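FERM, RhoGEF and pleckstrin domain-containing protein 2 (Mus musculus, PDB 4GYV) acts as a guanine nucleotide exchange factor that activates RAC1, and takes part in semaphorin responses, actin remodelling and integrin-dependent adhesion. Local coordinates at residues L23-V28 and V141-L146; A49-N54 and D113-E118; E70-L75 and Q89-I94; H159-L164 and A187-T192. All blocks are in the same frame, centred on the assembly; numbering follows the deposited sequence.

Contact 1: residues L23-V28 and V141-L146; sequences LKDLEV and VCYLPL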
# COMPACT_ATOMS: atom_id res chain seq x y z
N LEU A 23 -11.62 0.58 -3.47
CA LEU A 23 -11.18 1.95 -3.67
C LEU A 23 -9.95 2.04 -4.58
O LEU A 23 -9.95 2.80 -5.55
CB LEU A 23 -10.96 2.66 -2.34
CG LEU A 23 -12.30 3.20 -1.84
CD1 LEU A 23 -12.28 3.47 -0.38
CD2 LEU A 23 -12.70 4.45 -2.59
N LYS A 24 -8.93 1.25 -4.27
CA LYS A 24 -7.77 1.14 -5.13
C LYS A 24 -8.19 0.75 -6.57
O LYS A 24 -7.56 1.17 -7.54
CB LYS A 24 -6.78 0.12 -4.55
CG LYS A 24 -5.92 0.62 -3.40
CD LYS A 24 -4.42 0.63 -3.78
CE LYS A 24 -3.59 1.59 -2.91
NZ LYS A 24 -3.42 1.13 -1.49
N ASP A 25 -9.25 -0.05 -6.71
CA ASP A 25 -9.74 -0.45 -8.03
C ASP A 25 -10.35 0.75 -8.76
O ASP A 25 -10.06 0.97 -9.94
CB ASP A 25 -10.73 -1.62 -7.94
CG ASP A 25 -10.04 -2.96 -7.68
OD1 ASP A 25 -8.82 -3.06 -7.96
OD2 ASP A 25 -10.72 -3.92 -7.21
N LEU A 26 -11.16 1.53 -8.06
CA LEU A 26 -11.65 2.78 -8.63
C LEU A 26 -10.50 3.70 -9.06
O LEU A 26 -10.61 4.40 -10.07
CB LEU A 26 -12.52 3.52 -7.62
CG LEU A 26 -13.86 2.87 -7.28
CD1 LEU A 26 -14.70 3.87 -6.48
CD2 LEU A 26 -14.58 2.36 -8.55
N GLU A 27 -9.41 3.72 -8.31
CA GLU A 27 -8.30 4.59 -8.69
C GLU A 27 -7.68 4.25 -10.07
O GLU A 27 -7.10 5.11 -10.71
CB GLU A 27 -7.24 4.70 -7.59
CG GLU A 27 -7.83 5.26 -6.31
CD GLU A 27 -6.83 5.52 -5.19
OE1 GLU A 27 -5.70 4.98 -5.19
OE2 GLU A 27 -7.23 6.28 -4.29
N VAL A 28 -7.83 3.00 -10.51
CA VAL A 28 -7.41 2.64 -11.85
C VAL A 28 -8.11 3.53 -12.86
O VAL A 28 -7.51 3.96 -13.85
CB VAL A 28 -7.78 1.19 -12.22
CG1 VAL A 28 -7.35 0.90 -13.65
CG2 VAL A 28 -7.12 0.23 -11.27
N VAL A 141 -0.79 -1.66 -13.54
CA VAL A 141 -1.86 -1.03 -12.75
C VAL A 141 -3.23 -1.52 -13.15
O VAL A 141 -4.14 -1.63 -12.33
CB VAL A 141 -1.89 0.47 -13.01
CG1 VAL A 141 -2.42 1.13 -11.80
CG2 VAL A 141 -0.48 0.98 -13.35
N CYS A 142 -3.38 -1.76 -14.45
CA CYS A 142 -4.63 -2.16 -15.04
C CYS A 142 -4.58 -3.67 -15.18
O CYS A 142 -4.26 -4.19 -16.25
CB CYS A 142 -4.77 -1.51 -16.41
SG CYS A 142 -6.43 -1.47 -17.04
N TYR A 143 -4.88 -4.37 -14.10
CA TYR A 143 -4.71 -5.81 -14.05
C TYR A 143 -5.92 -6.56 -14.57
O TYR A 143 -5.88 -7.77 -14.71
CB TYR A 143 -4.35 -6.26 -12.64
CG TYR A 143 -5.43 -6.04 -11.62
CD1 TYR A 143 -5.66 -4.79 -11.08
CD2 TYR A 143 -6.23 -7.10 -11.18
CE1 TYR A 143 -6.68 -4.59 -10.12
CE2 TYR A 143 -7.24 -6.91 -10.23
CZ TYR A 143 -7.46 -5.65 -9.70
OH TYR A 143 -8.47 -5.47 -8.77
N LEU A 144 -7.01 -5.84 -14.85
CA LEU A 144 -8.12 -6.42 -15.59
C LEU A 144 -8.36 -5.52 -16.76
O LEU A 144 -7.80 -4.43 -16.83
CB LEU A 144 -9.39 -6.48 -14.76
CG LEU A 144 -9.21 -6.93 -13.32
CD1 LEU A 144 -10.41 -6.49 -12.57
CD2 LEU A 144 -9.06 -8.44 -13.28
N PRO A 145 -9.17 -5.98 -17.72
CA PRO A 145 -9.52 -5.06 -18.79
C PRO A 145 -10.24 -3.88 -18.18
O PRO A 145 -11.11 -4.07 -17.32
CB PRO A 145 -10.47 -5.87 -19.65
CG PRO A 145 -10.37 -7.28 -19.19
CD PRO A 145 -9.37 -7.38 -18.11
N LEU A 146 -9.86 -2.68 -18.60
CA LEU A 146 -10.37 -1.46 -18.01
C LEU A 146 -11.88 -1.45 -17.82
O LEU A 146 -12.36 -1.28 -16.70
CB LEU A 146 -9.92 -0.23 -18.79
CG LEU A 146 -10.54 0.93 -18.01
CD1 LEU A 146 -9.54 1.61 -17.09
CD2 LEU A 146 -11.23 1.88 -18.93
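Val141 meets helix 7-39 through its backbone: its carbonyl O lies 3.7 Å from Val28 CG2, the methyl that stands beside the backbone N of Val28. At Cys142 the contact passes to the other branch of the same valine, with Cys142 SG 4.2 Å from Val28 CG1. The two backbones also come nearest here, Cys142 CA lying 6.4 Å from Val28 CA.

Tyr143 supplies the polar link. Its CG sits between the backbone N and the carbonyl carbon (chi1 65°), and the phenol reaches across to the helix, where OH donates to Asp25 OD1 at 2.6 Å. The tyrosine comes in on the syn side of the carboxylate, 32° out of its plane. The two side chains cross at about a right angle, and OD1 lies at the ring edge. Asp25 OD2 makes a salt bridge to Lys152, so the acid joins a phenol and a charge, and the lysine would probably help to keep it ionised. An alanine here would probably leave the Tyr143 hydroxyl without this acceptor and Lys152 without this counter-charge.

Farther along, Leu146 returns to the valine: its CD1 lies 4.1 Å from Val28 CG1, the side chains sliding past each other in opposite directions. Phe136 and Phe149 also pack on Val28, and Glu137 accepts a hydrogen bond from Leu146 N.

A long N-terminal helix meeting the connection between later helices through an apolar patch and one buried acid fits the elongated, all-helical bundle of a DH (RhoGEF) domain.

Contact 2: residues A49-N54 and D113-E118; sequences ALLFSN and DEVLTE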
# COMPACT_ATOMS: atom_id res chain seq x y z
N ALA A 49 -16.78 13.48 -19.81
CA ALA A 49 -17.78 13.90 -18.84
C ALA A 49 -18.71 12.74 -18.41
O ALA A 49 -18.86 12.47 -17.22
CB ALA A 49 -18.56 15.03 -19.37
N LEU A 50 -19.32 12.04 -19.36
CA LEU A 50 -20.22 10.93 -19.04
C LEU A 50 -19.59 9.93 -18.08
O LEU A 50 -20.19 9.52 -17.09
CB LEU A 50 -20.64 10.21 -20.32
CG LEU A 50 -21.58 9.02 -20.15
CD1 LEU A 50 -22.89 9.43 -19.52
CD2 LEU A 50 -21.80 8.39 -21.49
N LEU A 51 -18.36 9.55 -18.38
CA LEU A 51 -17.63 8.62 -17.54
C LEU A 51 -17.37 9.21 -16.16
O LEU A 51 -17.84 8.67 -15.16
CB LEU A 51 -16.31 8.25 -18.20
CG LEU A 51 -15.34 7.46 -17.33
CD1 LEU A 51 -16.00 6.22 -16.77
CD2 LEU A 51 -14.12 7.10 -18.14
N PHE A 52 -16.63 10.31 -16.08
CA PHE A 52 -16.12 10.75 -14.79
C PHE A 52 -17.12 11.44 -13.89
O PHE A 52 -16.99 11.40 -12.70
CB PHE A 52 -14.86 11.57 -14.95
CG PHE A 52 -13.72 10.78 -15.48
CD1 PHE A 52 -13.13 9.81 -14.70
CD2 PHE A 52 -13.28 10.96 -16.77
CE1 PHE A 52 -12.09 9.05 -15.19
CE2 PHE A 52 -12.25 10.19 -17.28
CZ PHE A 52 -11.65 9.24 -16.49
N SER A 53 -18.15 12.02 -14.49
CA SER A 53 -19.22 12.66 -13.76
C SER A 53 -20.01 11.64 -12.93
O SER A 53 -20.69 12.02 -11.97
CB SER A 53 -20.14 13.37 -14.74
OG SER A 53 -21.49 12.95 -14.62
N ASN A 54 -19.92 10.37 -13.30
CA ASN A 54 -20.70 9.31 -12.67
C ASN A 54 -19.84 8.29 -11.92
O ASN A 54 -20.34 7.21 -11.54
CB ASN A 54 -21.55 8.58 -13.70
CG ASN A 54 -22.61 9.45 -14.31
OD1 ASN A 54 -23.62 9.77 -13.67
ND2 ASN A 54 -22.40 9.83 -15.56
N ASP A 113 -24.33 1.52 -16.91
CA ASP A 113 -24.50 0.67 -18.08
C ASP A 113 -24.49 1.51 -19.35
O ASP A 113 -24.06 1.06 -20.43
CB ASP A 113 -25.80 -0.12 -17.97
CG ASP A 113 -27.01 0.78 -17.85
OD1 ASP A 113 -27.19 1.38 -16.77
OD2 ASP A 113 -27.77 0.89 -18.84
N GLU A 114 -24.96 2.74 -19.22
CA GLU A 114 -24.92 3.69 -20.32
C GLU A 114 -23.48 4.14 -20.58
O GLU A 114 -23.04 4.18 -21.73
CB GLU A 114 -25.85 4.86 -19.99
CG GLU A 114 -25.69 6.08 -20.85
CD GLU A 114 -26.49 7.28 -20.31
OE1 GLU A 114 -26.37 8.38 -20.90
OE2 GLU A 114 -27.23 7.11 -19.30
N VAL A 115 -22.74 4.47 -19.52
CA VAL A 115 -21.33 4.83 -19.63
C VAL A 115 -20.57 3.73 -20.36
O VAL A 115 -19.73 3.96 -21.23
CB VAL A 115 -20.69 5.00 -18.23
CG1 VAL A 115 -19.15 4.92 -18.32
CG2 VAL A 115 -21.14 6.30 -17.59
N LEU A 116 -20.89 2.51 -20.00
CA LEU A 116 -20.25 1.37 -20.59
C LEU A 116 -20.56 1.23 -22.09
O LEU A 116 -19.63 1.10 -22.88
CB LEU A 116 -20.67 0.13 -19.83
CG LEU A 116 -19.91 -1.12 -20.18
CD1 LEU A 116 -18.43 -0.86 -20.02
CD2 LEU A 116 -20.39 -2.19 -19.23
N THR A 117 -21.84 1.25 -22.49
CA THR A 117 -22.14 1.05 -23.91
C THR A 117 -21.48 2.16 -24.74
O THR A 117 -21.02 1.92 -25.86
CB THR A 117 -23.67 1.02 -24.24
OG1 THR A 117 -24.23 2.30 -23.99
CG2 THR A 117 -24.41 0.01 -23.44
N GLU A 118 -21.44 3.35 -24.18
CA GLU A 118 -20.94 4.50 -24.90
C GLU A 118 -19.44 4.43 -25.13
O GLU A 118 -18.95 4.86 -26.17
CB GLU A 118 -21.28 5.78 -24.15
CG GLU A 118 -22.71 6.17 -24.34
CD GLU A 118 -23.06 6.28 -25.80
OE1 GLU A 118 -24.17 5.85 -26.19
OE2 GLU A 118 -22.21 6.80 -26.57
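Leu50 carries its CG anti to the backbone N (chi1 180°), and Val115, with CG1 anti to its own N (chi1 162°), has CG2 beside that N; CG2 is the branch Leu50 meets, 3.8 Å from Leu50 CG, as the two side chains slide past each other in opposite directions. The contact belongs to the helical bundle of the DH domain, where short helix 45-52 lies against helix 112-124.

Leu50 spreads its branches over one turn of that helix. The Leu50 and Glu118 side chains cross at about a right angle, with Leu50 CD2 3.7 Å from Glu118 CG, while Leu50 CD1 lies 3.9 Å from Glu114 OE1. An alanine at Leu50 would probably open a gap beside Val115 CG2 and leave the aliphatic part of Glu118 without this apolar neighbour. On the buried side, Leu51 CD1 lies 3.7 Å from Val115 CG1, and Leu150 packs on both residues.

Val115 CG2 also rests 3.4 Å from Leu50 O, close to where Asn54 binds. There Asn54 ND2 donates to Leu50 O at 2.7 Å with an N-H...O angle of 163°, the donor in the carbonyl plane on a lone pair.

Contact 3: residues E70-L75 and Q89-I94; sequences EQRLAL and QRIGDI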
# COMPACT_ATOMS: atom_id res chain seq x y z
N GLU A 70 -12.84 2.79 9.14
CA GLU A 70 -11.47 2.61 9.63
C GLU A 70 -11.27 3.09 11.06
O GLU A 70 -10.56 2.45 11.84
CB GLU A 70 -10.49 3.34 8.71
CG GLU A 70 -9.70 2.39 7.83
CD GLU A 70 -8.97 3.10 6.70
OE1 GLU A 70 -8.95 4.37 6.70
OE2 GLU A 70 -8.43 2.39 5.83
N GLN A 71 -11.88 4.23 11.39
CA GLN A 71 -11.79 4.81 12.72
C GLN A 71 -12.34 3.78 13.67
O GLN A 71 -11.73 3.47 14.70
CB GLN A 71 -12.70 6.01 12.82
CG GLN A 71 -12.08 7.39 12.72
CD GLN A 71 -13.05 8.45 13.22
OE1 GLN A 71 -13.83 9.02 12.45
NE2 GLN A 71 -13.03 8.70 14.53
N ARG A 72 -13.51 3.27 13.31
CA ARG A 72 -14.30 2.46 14.20
C ARG A 72 -13.60 1.14 14.45
O ARG A 72 -13.48 0.71 15.59
CB ARG A 72 -15.70 2.25 13.64
CG ARG A 72 -16.55 1.29 14.42
CD ARG A 72 -16.78 1.79 15.83
NE ARG A 72 -17.47 3.07 15.83
CZ ARG A 72 -18.79 3.24 15.72
NH1 ARG A 72 -19.61 2.20 15.61
NH2 ARG A 72 -19.29 4.46 15.72
N LEU A 73 -13.11 0.51 13.39
CA LEU A 73 -12.44 -0.77 13.53
C LEU A 73 -11.22 -0.67 14.40
O LEU A 73 -10.87 -1.60 15.11
CB LEU A 73 -12.07 -1.35 12.17
CG LEU A 73 -13.06 -2.37 11.59
CD1 LEU A 73 -13.05 -3.59 12.48
CD2 LEU A 73 -14.49 -1.80 11.47
N ALA A 74 -10.55 0.47 14.37
CA ALA A 74 -9.35 0.59 15.19
C ALA A 74 -9.74 0.77 16.66
O ALA A 74 -9.03 0.34 17.56
CB ALA A 74 -8.48 1.71 14.70
N LEU A 75 -10.89 1.40 16.89
CA LEU A 75 -11.39 1.56 18.24
C LEU A 75 -11.86 0.21 18.78
O LEU A 75 -11.71 -0.09 19.97
CB LEU A 75 -12.54 2.55 18.25
CG LEU A 75 -12.14 4.02 18.21
CD1 LEU A 75 -13.36 4.87 18.31
CD2 LEU A 75 -11.22 4.32 19.32
N GLN A 89 -17.57 -1.32 19.92
CA GLN A 89 -17.61 -2.68 19.38
C GLN A 89 -18.86 -2.98 18.58
O GLN A 89 -19.55 -3.98 18.78
CB GLN A 89 -17.31 -3.68 20.48
CG GLN A 89 -15.87 -3.52 20.87
CD GLN A 89 -15.46 -4.27 22.10
OE1 GLN A 89 -16.18 -5.13 22.59
NE2 GLN A 89 -14.26 -3.95 22.60
N ARG A 90 -19.10 -2.09 17.62
CA ARG A 90 -20.25 -2.22 16.74
C ARG A 90 -19.99 -1.41 15.49
O ARG A 90 -19.03 -0.66 15.44
CB ARG A 90 -21.50 -1.73 17.43
CG ARG A 90 -21.36 -0.37 17.95
CD ARG A 90 -22.71 0.20 18.21
NE ARG A 90 -22.67 1.65 18.34
CZ ARG A 90 -23.71 2.43 18.06
NH1 ARG A 90 -23.61 3.76 18.20
NH2 ARG A 90 -24.85 1.86 17.63
N ILE A 91 -20.86 -1.56 14.50
CA ILE A 91 -20.61 -1.02 13.18
C ILE A 91 -21.90 -0.49 12.55
O ILE A 91 -21.86 0.29 11.59
CB ILE A 91 -20.00 -2.11 12.27
CG1 ILE A 91 -19.44 -1.52 10.99
CG2 ILE A 91 -21.05 -3.15 11.92
CD1 ILE A 91 -18.34 -0.58 11.22
N GLY A 92 -23.03 -0.90 13.11
CA GLY A 92 -24.33 -0.68 12.50
C GLY A 92 -24.76 0.76 12.36
O GLY A 92 -25.45 1.11 11.41
N ASP A 93 -24.36 1.60 13.31
CA ASP A 93 -24.68 3.02 13.24
C ASP A 93 -24.04 3.65 12.02
O ASP A 93 -24.66 4.48 11.35
CB ASP A 93 -24.20 3.74 14.50
CG ASP A 93 -22.79 3.36 14.91
OD1 ASP A 93 -22.34 2.23 14.58
OD2 ASP A 93 -22.13 4.17 15.58
N ILE A 94 -22.81 3.24 11.74
CA ILE A 94 -22.05 3.75 10.61
C ILE A 94 -22.65 3.25 9.30
O ILE A 94 -22.92 4.03 8.39
CB ILE A 94 -20.57 3.37 10.76
CG1 ILE A 94 -20.00 4.06 11.99
CG2 ILE A 94 -19.75 3.73 9.52
CD1 ILE A 94 -18.58 3.78 12.20
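Arg72 reaches Arg90, Asp93 and Ile94 and supplies most of its segment's share of this contact. Its CG is anti to the backbone N, and bends at chi2 (62°) and chi3 (60°) fold the chain onward as the guanidinium reaches segment 89-94. NH1 has two partners: it donates to Arg90 O at 2.9 Å, lying well above the plane of that carbonyl, and to Asp93 OD1, also at 2.9 Å, on the syn lone pair. NH2 donates to Asp93 OD2 at 2.9 Å. The arginine thus grips the acid end-on, one nitrogen to each oxygen, the two groups tip to tip with their planes 28° apart. Ile94 slides past the arginine in the opposite direction; its CD1 packs 3.6 Å from Arg72 CB and lies over the centre of one guanidinium face, giving the charged group an apolar backing.

Leu73 follows on the buried side. Its CD2 meets Ile91 CD1 at 4.0 Å, and the Leu73 side chain also packs on Tyr9, Ala12 and Leu16 of helix 7-39. The contact therefore ties helix 56-77 to the start of helix 92-102, where Asp177 accepts from both Ile91 N and Gly92 N.

Asp93 has a second cation beside it: Arg90 NH1 lies 3.0 Å from Asp93 OD2, with the oxygen well out of the guanidinium plane, which makes this a pairing of charges alone. Arg90 also makes a salt bridge to Asp180 through NH2. One carboxylate in the first turn of a helix thus stands between two arginines, whose like charges it would partly offset; both cations and the helix start would probably stabilise its ionised form.

Contact 4: residues H159-L164 and A187-T192; sequences HYRLLL and AITEVT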
# COMPACT_ATOMS: atom_id res chain seq x y z
N HIS A 159 -22.69 -6.54 -2.74
CA HIS A 159 -21.86 -7.00 -1.64
C HIS A 159 -22.32 -6.42 -0.32
O HIS A 159 -22.40 -7.16 0.66
CB HIS A 159 -20.40 -6.64 -1.89
CG HIS A 159 -19.43 -7.56 -1.20
ND1 HIS A 159 -18.07 -7.52 -1.43
CD2 HIS A 159 -19.63 -8.54 -0.29
CE1 HIS A 159 -17.48 -8.44 -0.69
NE2 HIS A 159 -18.40 -9.08 0.00
N TYR A 160 -22.62 -5.12 -0.28
CA TYR A 160 -23.14 -4.49 0.94
C TYR A 160 -24.41 -5.20 1.44
O TYR A 160 -24.54 -5.48 2.63
CB TYR A 160 -23.45 -3.01 0.73
CG TYR A 160 -22.26 -2.07 0.62
CD1 TYR A 160 -20.96 -2.48 0.98
CD2 TYR A 160 -22.42 -0.76 0.15
CE1 TYR A 160 -19.87 -1.60 0.86
CE2 TYR A 160 -21.34 0.11 0.04
CZ TYR A 160 -20.08 -0.31 0.40
OH TYR A 160 -19.03 0.58 0.28
N ARG A 161 -25.34 -5.48 0.52
CA ARG A 161 -26.60 -6.11 0.90
C ARG A 161 -26.29 -7.46 1.52
O ARG A 161 -26.96 -7.90 2.45
CB ARG A 161 -27.53 -6.28 -0.31
CG ARG A 161 -28.99 -6.66 0.03
CD ARG A 161 -29.58 -7.73 -0.91
NE ARG A 161 -29.63 -7.34 -2.32
CZ ARG A 161 -29.12 -8.05 -3.33
NH1 ARG A 161 -28.49 -9.20 -3.08
NH2 ARG A 161 -29.21 -7.62 -4.59
N LEU A 162 -25.26 -8.12 1.01
CA LEU A 162 -24.89 -9.45 1.45
C LEU A 162 -24.36 -9.40 2.86
O LEU A 162 -24.79 -10.17 3.72
CB LEU A 162 -23.79 -9.98 0.55
CG LEU A 162 -24.19 -11.08 -0.39
CD1 LEU A 162 -24.29 -12.33 0.47
CD2 LEU A 162 -25.52 -10.70 -1.10
N LEU A 163 -23.41 -8.48 3.06
CA LEU A 163 -22.74 -8.26 4.34
C LEU A 163 -23.72 -7.85 5.44
O LEU A 163 -23.69 -8.40 6.53
CB LEU A 163 -21.62 -7.23 4.17
CG LEU A 163 -20.41 -7.71 3.35
CD1 LEU A 163 -19.74 -6.55 2.62
CD2 LEU A 163 -19.39 -8.46 4.21
N LEU A 164 -24.59 -6.89 5.15
CA LEU A 164 -25.62 -6.52 6.11
C LEU A 164 -26.56 -7.69 6.42
O LEU A 164 -27.05 -7.83 7.54
CB LEU A 164 -26.37 -5.30 5.62
CG LEU A 164 -25.55 -4.07 6.01
CD1 LEU A 164 -25.79 -2.88 5.10
CD2 LEU A 164 -25.88 -3.73 7.45
N ALA A 187 -32.17 -0.04 3.97
CA ALA A 187 -31.70 1.04 3.11
C ALA A 187 -30.97 0.54 1.86
O ALA A 187 -31.30 0.95 0.74
CB ALA A 187 -30.79 1.94 3.90
N ILE A 188 -29.97 -0.31 2.05
CA ILE A 188 -29.21 -0.86 0.95
C ILE A 188 -30.10 -1.73 0.06
O ILE A 188 -29.93 -1.78 -1.16
CB ILE A 188 -28.00 -1.67 1.46
CG1 ILE A 188 -27.17 -2.19 0.28
CG2 ILE A 188 -28.44 -2.86 2.31
CD1 ILE A 188 -26.78 -1.10 -0.68
N THR A 189 -31.06 -2.41 0.65
CA THR A 189 -31.98 -3.20 -0.14
C THR A 189 -32.82 -2.30 -1.05
O THR A 189 -33.05 -2.63 -2.23
CB THR A 189 -32.87 -4.07 0.74
OG1 THR A 189 -32.04 -5.02 1.42
CG2 THR A 189 -33.85 -4.80 -0.10
N GLU A 190 -33.27 -1.16 -0.51
CA GLU A 190 -33.96 -0.16 -1.32
C GLU A 190 -33.10 0.24 -2.51
O GLU A 190 -33.59 0.32 -3.63
CB GLU A 190 -34.33 1.07 -0.50
CG GLU A 190 -35.32 0.77 0.60
CD GLU A 190 -35.84 2.02 1.29
OE1 GLU A 190 -35.42 3.12 0.89
OE2 GLU A 190 -36.68 1.88 2.23
N VAL A 191 -31.82 0.48 -2.27
CA VAL A 191 -30.92 0.92 -3.32
C VAL A 191 -30.75 -0.16 -4.39
O VAL A 191 -30.91 0.11 -5.58
CB VAL A 191 -29.56 1.31 -2.77
CG1 VAL A 191 -28.59 1.59 -3.91
CG2 VAL A 191 -29.70 2.53 -1.90
N THR A 192 -30.41 -1.37 -3.97
CA THR A 192 -30.22 -2.44 -4.92
C THR A 192 -31.51 -2.70 -5.71
O THR A 192 -31.48 -2.91 -6.91
CB THR A 192 -29.73 -3.73 -4.25
OG1 THR A 192 -30.67 -4.13 -3.25
CG2 THR A 192 -28.41 -3.50 -3.59
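Ile188 packs against three residues of helix 152-170, the DH-domain helix that carries conserved region 3. The segments of that helix and of helix 178-194 run roughly antiparallel, at 150° between their N-to-C directions, with their axes 9.2 Å apart at closest approach.

The tight side is apolar and buried. Ile188 CG1, anti to its own backbone N, is 3.8 Å from Tyr160 CB and the same distance from Arg161 N. The other branch of the isoleucine, CG2, lies 3.8 Å from Leu164 CD1. Leu95 and Met99 of helix 92-102 also pack on Leu164. The Tyr160 ring meets Ile188 CD1 at its edge but leads away from helix 178-194, and its OH is hydrogen-bonded to Glu19 and His62, a link between this helix, helix 7-39 and helix 56-77.

The other side is looser, and Arg161 and Thr189 are partly exposed there. Arg161 reaches across to helix 178-194, its chain bent at chi2 and chi3. The Arg161 and Thr189 side chains cross at about a right angle, Arg161 CG lying 3.7 Å from Thr189 OG1, an oxygen hydrogen-bonded to Leu185 O. The guanidinium has a long, weak ion pair with Glu5 of a second subunit. Across the helices it makes one weak hydrogen bond, Arg161 NE to Thr192 OG1 at 3.5 Å, nearly straight, with the oxygen at the edge of the guanidinium and in its plane.

In the fold
All four contacts lie within one helical DH domain. Contact 1 spans the longest stretch of chain, from helix 7-39 to the loop before helix 146-149; contact 2 is nested inside it and contact 3 inside contact 2, whereas contact 4 follows in series. Contacts 2 and 3 stand on opposite sides of the chain's centre, their own centres about 34 Å apart, which reflects the elongated shape of the bundle. Contacts 3 and 4 are nearer neighbours, about 18 Å between centres. Contacts 1 and 4 both touch a second subunit, and contacts 1 and 2 a third. Together they join helices both near and far in sequence along the length of the exchange-factor domain.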